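Local atomic coordinates of carboxylic ester hydrolase (PDB entry 7K4O), a protein that hydrolyses ester bonds in tannins as a serine esterase of the tannase family and binds 3,4,5-trihydroxybenzoic acid (gallic acid). Residues 185-188 with 189-192; 216-219 with 220-224; 373-376 with 377-380; 413-416 with 417-421. All coordinates share one frame; numbering follows the deposited sequence. Where two conformers were deposited one is given.

Contact 1 (185-188 with 189-192). With GDE (3,4,5-trihydroxybenzoic acid), chain J.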
# COMPACT_ATOMS: atom_id res chain seq x y z
N CYS A 185 0.59 -2.86 -3.63
CA CYS A 185 -0.25 -1.95 -2.81
C CYS A 185 -0.13 -2.40 -1.33
O CYS A 185 0.00 -3.59 -1.05
CB CYS A 185 -1.72 -1.98 -3.30
SG CYS A 185 -2.72 -0.50 -2.89
N SER A 186 -0.20 -1.43 -0.45
CA SER A 186 -0.25 -1.62 1.03
C SER A 186 1.11 -2.15 1.52
O SER A 186 2.09 -1.43 1.33
CB SER A 186 -1.42 -2.48 1.41
OG SER A 186 -1.71 -2.27 2.78
N GLU A 187 1.18 -3.31 2.16
CA GLU A 187 2.50 -3.90 2.45
C GLU A 187 3.26 -3.98 1.11
O GLU A 187 4.51 -3.77 1.05
CB GLU A 187 2.36 -5.26 3.12
CG GLU A 187 3.63 -6.13 3.13
CD GLU A 187 4.90 -5.47 3.63
OE1 GLU A 187 6.00 -5.87 3.14
OE2 GLU A 187 4.84 -4.51 4.50
N GLY A 188 2.57 -4.36 0.04
CA GLY A 188 3.20 -4.35 -1.30
C GLY A 188 3.71 -2.99 -1.70
O GLY A 188 4.75 -2.89 -2.44
N GLY A 189 3.03 -1.92 -1.32
CA GLY A 189 3.51 -0.56 -1.65
C GLY A 189 4.80 -0.25 -0.87
O GLY A 189 5.72 0.36 -1.40
N ARG A 190 4.84 -0.67 0.40
CA ARG A 190 6.05 -0.49 1.21
C ARG A 190 7.20 -1.24 0.52
O ARG A 190 8.34 -0.74 0.42
CB ARG A 190 5.90 -1.05 2.64
CG ARG A 190 7.10 -0.70 3.52
CD ARG A 190 7.13 -1.58 4.76
NE ARG A 190 7.34 -2.99 4.49
CZ ARG A 190 8.50 -3.54 4.15
NH1 ARG A 190 9.62 -2.82 4.08
NH2 ARG A 190 8.58 -4.82 3.89
N GLU A 191 6.95 -2.44 0.05
CA GLU A 191 7.98 -3.26 -0.60
C GLU A 191 8.51 -2.55 -1.84
O GLU A 191 9.73 -2.56 -2.05
CB GLU A 191 7.48 -4.64 -0.92
CG GLU A 191 7.22 -5.50 0.31
CD GLU A 191 6.29 -6.67 0.12
OE1 GLU A 191 6.05 -7.08 -1.03
OE2 GLU A 191 5.82 -7.24 1.15
N GLY A 192 7.64 -1.89 -2.61
CA GLY A 192 8.13 -1.08 -3.74
C GLY A 192 9.09 -0.00 -3.27
O GLY A 192 10.20 0.13 -3.79
OAA GDE J . -0.97 -4.84 3.44
OAB GDE J . -3.09 -4.41 3.89
OAC GDE J . 1.41 -3.27 7.72
OAD GDE J . -2.79 -0.99 7.68
OAE GDE J . -0.41 -1.43 8.82
CAF GDE J . -0.22 -3.79 5.95
CAG GDE J . -2.36 -2.63 5.92
CAH GDE J . -1.87 -4.32 4.17
CAI GDE J . 0.15 -3.08 7.10
CAJ GDE J . -2.00 -1.94 7.11
CAK GDE J . -1.48 -3.58 5.43
CAL GDE J . -0.77 -2.15 7.65
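Two acid groups meet inside the protein, Glu187 OE1 lying just 2.4 Å from Glu191 OE2, so close that one of them probably holds a proton. The two side chains cross at about a right angle. With its CG anti to the backbone N (chi1 164°) and a bend at chi2, Glu187 runs alongside Arg190, which grips it side-on with two nitrogens in a salt bridge. Arg190 NE meets Glu187 OE2 at 2.9 Å in the guanidinium plane, and Arg190 NH2 reaches the syn lone pair of Glu187 OE1 at 2.9 Å. Arginine suits this place because its further N-H groups hold Phe150 O and Ala151 O. Glu191 OE1 accepts from His155 and Gly95 N.

This is the start of helix 187-196, right after Ser186. The positive phi of Ser186 (69°) and Gly188, where a CB would clash with Cys185 O, fit the nucleophile elbow of alpha/beta-hydrolases. Ser186 OG is hydrogen-bonded to His465, and Glu187 N donates to OAA of the bound trihydroxybenzoic acid at 2.9 Å. A backbone N-H at a helix start, facing the ligand carboxylate, would draw negative charge onto that oxygen, consistent with an oxyanion hole.

Contact 2 (216-219 with 220-224). With GDE (3,4,5-trihydroxybenzoic acid), chain J.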
# COMPACT_ATOMS: atom_id res chain seq x y z
N SER A 216 6.92 2.45 12.21
CA SER A 216 6.68 2.57 13.67
C SER A 216 5.43 3.42 13.90
O SER A 216 4.80 3.25 14.97
CB SER A 216 7.93 3.09 14.40
OG SER A 216 8.21 4.44 14.05
N PHE A 217 5.14 4.39 13.05
CA PHE A 217 3.98 5.30 13.23
C PHE A 217 2.75 4.60 12.69
O PHE A 217 1.72 4.56 13.34
CB PHE A 217 4.26 6.64 12.55
CG PHE A 217 5.25 7.53 13.26
CD1 PHE A 217 6.60 7.20 13.32
CD2 PHE A 217 4.83 8.65 13.94
CE1 PHE A 217 7.49 7.97 14.04
CE2 PHE A 217 5.73 9.45 14.61
CZ PHE A 217 7.05 9.12 14.66
N GLN A 218 2.85 4.00 11.50
CA GLN A 218 1.70 3.40 10.81
C GLN A 218 1.18 2.23 11.64
O GLN A 218 -0.04 2.06 11.78
CB GLN A 218 2.12 2.92 9.42
CG GLN A 218 1.13 1.94 8.79
CD GLN A 218 -0.31 2.44 8.75
OE1 GLN A 218 -0.55 3.64 8.72
NE2 GLN A 218 -1.22 1.48 8.66
N GLN A 219 2.04 1.32 12.15
CA GLN A 219 1.53 0.13 12.83
C GLN A 219 0.95 0.55 14.20
O GLN A 219 -0.14 0.09 14.59
CB GLN A 219 2.58 -0.96 13.03
CG GLN A 219 3.32 -1.40 11.76
CD GLN A 219 2.40 -1.72 10.61
OE1 GLN A 219 1.25 -2.12 10.80
NE2 GLN A 219 2.96 -1.65 9.38
N THR A 220 1.65 1.43 14.89
CA THR A 220 1.22 1.80 16.26
C THR A 220 -0.10 2.61 16.20
O THR A 220 -0.94 2.43 17.12
CB THR A 220 2.29 2.58 16.97
OG1 THR A 220 3.52 1.84 16.95
CG2 THR A 220 1.91 2.88 18.41
N GLN A 221 -0.31 3.43 15.19
CA GLN A 221 -1.54 4.26 15.10
C GLN A 221 -2.78 3.39 14.97
O GLN A 221 -3.88 3.91 15.29
CB GLN A 221 -1.44 5.37 14.06
CG GLN A 221 -1.38 4.90 12.63
CD GLN A 221 -2.74 4.56 12.03
OE1 GLN A 221 -3.71 5.30 12.27
NE2 GLN A 221 -2.81 3.42 11.32
N HIS A 222 -2.66 2.13 14.61
CA HIS A 222 -3.80 1.20 14.55
C HIS A 222 -4.41 1.02 15.96
O HIS A 222 -5.55 0.56 16.02
CB HIS A 222 -3.41 -0.14 13.97
CG HIS A 222 -3.46 -0.21 12.48
ND1 HIS A 222 -4.67 -0.08 11.80
CD2 HIS A 222 -2.49 -0.42 11.54
CE1 HIS A 222 -4.44 -0.28 10.50
NE2 HIS A 222 -3.09 -0.47 10.30
N LEU A 223 -3.67 1.35 17.01
CA LEU A 223 -4.16 1.23 18.42
C LEU A 223 -4.76 2.55 18.84
O LEU A 223 -5.33 2.58 19.92
CB LEU A 223 -3.01 0.82 19.36
CG LEU A 223 -2.44 -0.57 19.17
CD1 LEU A 223 -1.30 -0.85 20.17
CD2 LEU A 223 -3.49 -1.64 19.30
N TYR A 224 -4.62 3.64 18.07
CA TYR A 224 -5.04 4.98 18.53
C TYR A 224 -6.55 5.01 18.85
O TYR A 224 -6.96 5.43 19.97
CB TYR A 224 -4.69 6.06 17.53
CG TYR A 224 -5.12 7.44 17.94
CD1 TYR A 224 -4.85 7.92 19.21
CD2 TYR A 224 -5.86 8.23 17.08
CE1 TYR A 224 -5.31 9.17 19.60
CE2 TYR A 224 -6.29 9.48 17.46
CZ TYR A 224 -6.07 9.94 18.74
OH TYR A 224 -6.49 11.21 19.10
OAA GDE J . -0.97 -4.84 3.44
OAB GDE J . -3.09 -4.41 3.89
OAC GDE J . 1.41 -3.27 7.72
OAD GDE J . -2.79 -0.99 7.68
OAE GDE J . -0.41 -1.43 8.82
CAF GDE J . -0.22 -3.79 5.95
CAG GDE J . -2.36 -2.63 5.92
CAH GDE J . -1.87 -4.32 4.17
CAI GDE J . 0.15 -3.08 7.10
CAJ GDE J . -2.00 -1.94 7.11
CAK GDE J . -1.48 -3.58 5.43
CAL GDE J . -0.77 -2.15 7.65
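Thr220 turns its hydroxyl back along the helix, and OG1 donates to Ser216 O at 2.7 Å. With OG1 anti to its own carbonyl carbon (chi1 -54°), the hydroxyl reaches a backbone oxygen four residues earlier; threonine suits the place because its hydroxyl is satisfied inside the helix while its side chain packs on Tyr356 and Met383. Gln219 O accepts His222 N, three residues on, at 3.2 Å from above the carbonyl plane. The Gln219 side chain, bent at chi2, carries the amide to the bound trihydroxybenzoic acid. There Gln219 OE1 accepts from hydroxyl OAE at 2.7 Å and NE2 donates to OAC at 2.8 Å, so one amide serves two neighbouring hydroxyls.

Helix 215-221 thus forms one wall of the ligand pocket of this alpha/beta-hydrolase, presenting polar side chains to the hydroxylated edge of the ring. OAE is held by Gln218, Gln219 and His222 together, Gln218 NE2 sending it a nearly straight bond (178°, 3.0 Å); Gln218 NE2 is also hydrogen-bonded to Ser421 O. The backbone O of Gln218 is held by Gln221 NE2 at 3.1 Å, in the carbonyl plane on a lone pair. That same nitrogen, which also bonds Tyr325 OH, sits over the centre of one face of the His222 ring. In the plane of the imidazole, His222 NE2 meets ligand OAD at 2.7 Å, while ND1 is hydrogen-bonded to Asp333 OD1, so the ring is held at both nitrogens.

Contact 3 (373-376 with 377-380); sequences GVTY and DTLK
Lys380 N donates to Tyr376 O at 3.0 Å, an i to i+4 bond of the first turn of helix 376-390. A capping box of Thr375 and Thr378 closes the start of this helix. Thr375, at the N-cap, has OG1 between its backbone N and carbonyl carbon (chi1 68°), which aims the hydroxyl at Thr378 N, 3.3 Å away. Threonine suits the N-cap, since its short hydroxyl can accept from a first-turn N-H that would otherwise lack a carbonyl partner. Thr378 OG1 returns a bond to the N-cap N-H, accepting from Thr375 N at 3.1 Å almost straight (175°), and so locks the box from the other side. Thr375 O then receives Leu379 N at 3.1 Å, and the regular helix pattern follows.

Gly373 precedes the cap with a positive phi, a conformation that glycine takes easily. Around the turn, Tyr376 packs on Val227 and Val228 of helix 224-232, Asp377 OD2 is hydrogen-bonded to Ser316 OG, and Lys380 forms a salt bridge with Asp315. Val374, just before the N-cap, and Leu379 form the hydrophobic staple that often accompanies a capping box. Val374 CG1 touches CD2 of Leu379 at 4.0 Å and CG2 of Thr378 at 3.9 Å.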
# COMPACT_ATOMS: atom_id res chain seq x y z
N GLY A 373 -3.11 0.07 31.03
CA GLY A 373 -1.98 0.99 31.26
C GLY A 373 -1.50 1.69 29.98
O GLY A 373 -0.60 2.55 30.10
N VAL A 374 -2.10 1.41 28.83
CA VAL A 374 -1.67 2.04 27.54
C VAL A 374 -2.40 3.37 27.36
O VAL A 374 -3.61 3.39 27.35
CB VAL A 374 -1.87 1.07 26.37
CG1 VAL A 374 -1.48 1.74 25.05
CG2 VAL A 374 -1.11 -0.22 26.58
N THR A 375 -1.63 4.44 27.24
CA THR A 375 -2.08 5.82 27.12
C THR A 375 -1.63 6.38 25.77
O THR A 375 -0.80 5.72 25.10
CB THR A 375 -1.51 6.69 28.25
OG1 THR A 375 -0.09 6.84 28.14
CG2 THR A 375 -1.91 6.14 29.61
N TYR A 376 -2.06 7.58 25.46
CA TYR A 376 -1.51 8.34 24.32
C TYR A 376 0.02 8.36 24.40
O TYR A 376 0.71 8.24 23.36
CB TYR A 376 -2.08 9.75 24.23
CG TYR A 376 -3.59 9.81 24.08
CD1 TYR A 376 -4.32 8.85 23.40
CD2 TYR A 376 -4.30 10.85 24.68
CE1 TYR A 376 -5.69 8.94 23.26
CE2 TYR A 376 -5.67 10.96 24.54
CZ TYR A 376 -6.38 10.02 23.82
OH TYR A 376 -7.74 10.10 23.70
N ASP A 377 0.60 8.61 25.58
CA ASP A 377 2.07 8.71 25.70
C ASP A 377 2.73 7.33 25.45
O ASP A 377 3.86 7.34 24.90
CB ASP A 377 2.47 9.27 27.08
CG ASP A 377 2.25 10.76 27.25
OD1 ASP A 377 1.99 11.47 26.27
OD2 ASP A 377 2.33 11.24 28.43
N THR A 378 2.10 6.22 25.82
CA THR A 378 2.63 4.86 25.54
C THR A 378 2.74 4.74 24.00
O THR A 378 3.78 4.22 23.51
CB THR A 378 1.72 3.75 26.04
OG1 THR A 378 1.39 4.00 27.42
CG2 THR A 378 2.30 2.35 25.95
N LEU A 379 1.71 5.17 23.29
CA LEU A 379 1.69 5.08 21.79
C LEU A 379 2.82 5.96 21.24
O LEU A 379 3.57 5.52 20.32
CB LEU A 379 0.34 5.51 21.23
CG LEU A 379 -0.86 4.68 21.66
CD1 LEU A 379 -2.10 5.14 20.95
CD2 LEU A 379 -0.68 3.19 21.43
N LYS A 380 2.99 7.18 21.74
CA LYS A 380 4.09 8.07 21.32
C LYS A 380 5.43 7.35 21.52
O LYS A 380 6.27 7.37 20.63
CB LYS A 380 4.05 9.38 22.09
CG LYS A 380 5.27 10.25 21.91
CD LYS A 380 5.29 11.44 22.85
CE LYS A 380 6.51 12.30 22.68
NZ LYS A 380 6.41 13.54 23.48

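Contact 4 (413-416 with 417-421); sequences HFHG and DADFS. With GDE (3,4,5-trihydroxybenzoic acid), chain J.
Asp419 turns back toward the end of strand 410-416, and its CB lies 3.4 Å from Gly416 O. The same CB sits in the plane of the His415 ring, at its edge, 3.7 Å from His415 NE2. The chain goes on with CG anti to the backbone N (chi1 -167°), which carries the carboxylate across the imidazole, ring and carboxylate planes 60° apart. OD1 accepts Ser421 N at 2.8 Å, nearly along its C-O direction, an Asx turn; Ile422 N is a second donor to it. OD2 lies 3.2 Å from His415 NE2, oblique to the ring. It receives a water at 2.6 Å, and this water accepts from Gly416 N at 2.9 Å, so a bridge runs from strand to carboxylate. OD2 is also hydrogen-bonded to His465 ND1.

The backbone makes the approach possible by a type I beta turn from Gly416 to Asp419, closed by a weak bond between Asp419 N and Gly416 O. His415 is itself steadied by Ser427 OG at ND1 and Ile422 O at NE2. Two residues past the aspartate, Ser421 OG meets hydroxyl OAD of the bound trihydroxybenzoic acid at 2.6 Å. With both oxygens of Asp419 held and one of them bonded to His465, the geometry is consistent with the acid member of a Ser-His-Asp triad completed by Ser186.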
# COMPACT_ATOMS: atom_id res chain seq x y z
N HIS A 413 2.49 6.86 -7.60
CA HIS A 413 2.06 6.57 -6.23
C HIS A 413 0.59 7.00 -6.11
O HIS A 413 0.27 8.14 -6.46
CB HIS A 413 2.99 7.34 -5.31
CG HIS A 413 2.78 7.23 -3.84
ND1 HIS A 413 3.62 7.89 -2.98
CD2 HIS A 413 1.85 6.61 -3.09
CE1 HIS A 413 3.21 7.65 -1.73
NE2 HIS A 413 2.14 6.89 -1.75
N PHE A 414 -0.25 6.13 -5.59
CA PHE A 414 -1.68 6.47 -5.42
C PHE A 414 -2.16 6.04 -4.04
O PHE A 414 -1.59 5.16 -3.40
CB PHE A 414 -2.55 5.88 -6.53
CG PHE A 414 -2.60 4.39 -6.55
CD1 PHE A 414 -1.59 3.66 -7.18
CD2 PHE A 414 -3.67 3.71 -5.99
CE1 PHE A 414 -1.61 2.28 -7.13
CE2 PHE A 414 -3.69 2.33 -5.97
CZ PHE A 414 -2.68 1.62 -6.58
N HIS A 415 -3.26 6.66 -3.59
CA HIS A 415 -3.81 6.39 -2.25
C HIS A 415 -5.31 6.73 -2.23
O HIS A 415 -5.66 7.85 -2.64
CB HIS A 415 -3.00 7.18 -1.22
CG HIS A 415 -3.09 6.63 0.15
ND1 HIS A 415 -1.96 6.55 0.97
CD2 HIS A 415 -4.14 6.16 0.89
CE1 HIS A 415 -2.32 6.04 2.13
NE2 HIS A 415 -3.64 5.77 2.13
N GLY A 416 -6.14 5.85 -1.72
CA GLY A 416 -7.58 6.15 -1.59
C GLY A 416 -7.86 7.27 -0.61
O GLY A 416 -7.28 7.28 0.49
N ASP A 417 -8.77 8.18 -0.94
CA ASP A 417 -9.16 9.32 -0.07
C ASP A 417 -9.89 8.79 1.17
O ASP A 417 -9.85 9.52 2.18
CB ASP A 417 -10.07 10.31 -0.83
CG ASP A 417 -9.27 11.44 -1.42
OD1 ASP A 417 -8.84 12.29 -0.63
OD2 ASP A 417 -9.12 11.48 -2.67
N ALA A 418 -10.52 7.63 1.10
CA ALA A 418 -11.32 7.09 2.23
C ALA A 418 -10.65 5.82 2.79
O ALA A 418 -11.32 4.87 3.27
CB ALA A 418 -12.76 6.86 1.80
N ASP A 419 -9.30 5.78 2.73
CA ASP A 419 -8.55 4.62 3.22
C ASP A 419 -8.69 4.60 4.76
O ASP A 419 -8.32 5.58 5.40
CB ASP A 419 -7.08 4.72 2.78
CG ASP A 419 -6.32 3.44 2.96
OD1 ASP A 419 -6.62 2.67 3.93
OD2 ASP A 419 -5.47 3.16 2.08
N PHE A 420 -9.14 3.49 5.27
CA PHE A 420 -9.42 3.26 6.70
C PHE A 420 -8.29 2.47 7.35
O PHE A 420 -8.40 2.15 8.55
CB PHE A 420 -10.71 2.46 6.86
CG PHE A 420 -10.76 1.17 6.09
CD1 PHE A 420 -10.18 0.03 6.57
CD2 PHE A 420 -11.33 1.15 4.82
CE1 PHE A 420 -10.23 -1.16 5.85
CE2 PHE A 420 -11.36 -0.03 4.09
CZ PHE A 420 -10.80 -1.19 4.60
N SER A 421 -7.27 2.10 6.56
CA SER A 421 -6.21 1.17 7.04
C SER A 421 -4.89 1.94 7.12
O SER A 421 -4.12 1.65 8.02
CB SER A 421 -6.15 -0.06 6.20
OG SER A 421 -5.24 -1.03 6.70
OAA GDE J . -0.97 -4.84 3.44
OAB GDE J . -3.09 -4.41 3.89
OAC GDE J . 1.41 -3.27 7.72
OAD GDE J . -2.79 -0.99 7.68
OAE GDE J . -0.41 -1.43 8.82
CAF GDE J . -0.22 -3.79 5.95
CAG GDE J . -2.36 -2.63 5.92
CAH GDE J . -1.87 -4.32 4.17
CAI GDE J . 0.15 -3.08 7.10
CAJ GDE J . -2.00 -1.94 7.11
CAK GDE J . -1.48 -3.58 5.43
CAL GDE J . -0.77 -2.15 7.65
O HOH W 1 -5.96 3.27 -0.52

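Along the chain the contacts come in series, 1 to 4. Contacts 1 and 4 start from the carboxyl ends of strands 179-185 and 410-416, which lie in the central mixed sheet with strand 205-209 between them, and their centres are about 13 Å apart. Contact 2, on helix 215-221, has its centre about 17 Å from that of contact 1 and 16 Å from that of contact 4. These three all contact the one trihydroxybenzoic acid, so the pocket is assembled from distant parts of the sequence. Contact 3 starts helix 376-390 near the surface, its centre about 11 Å from that of contact 2; there Leu379 packs on Leu223 and Thr220.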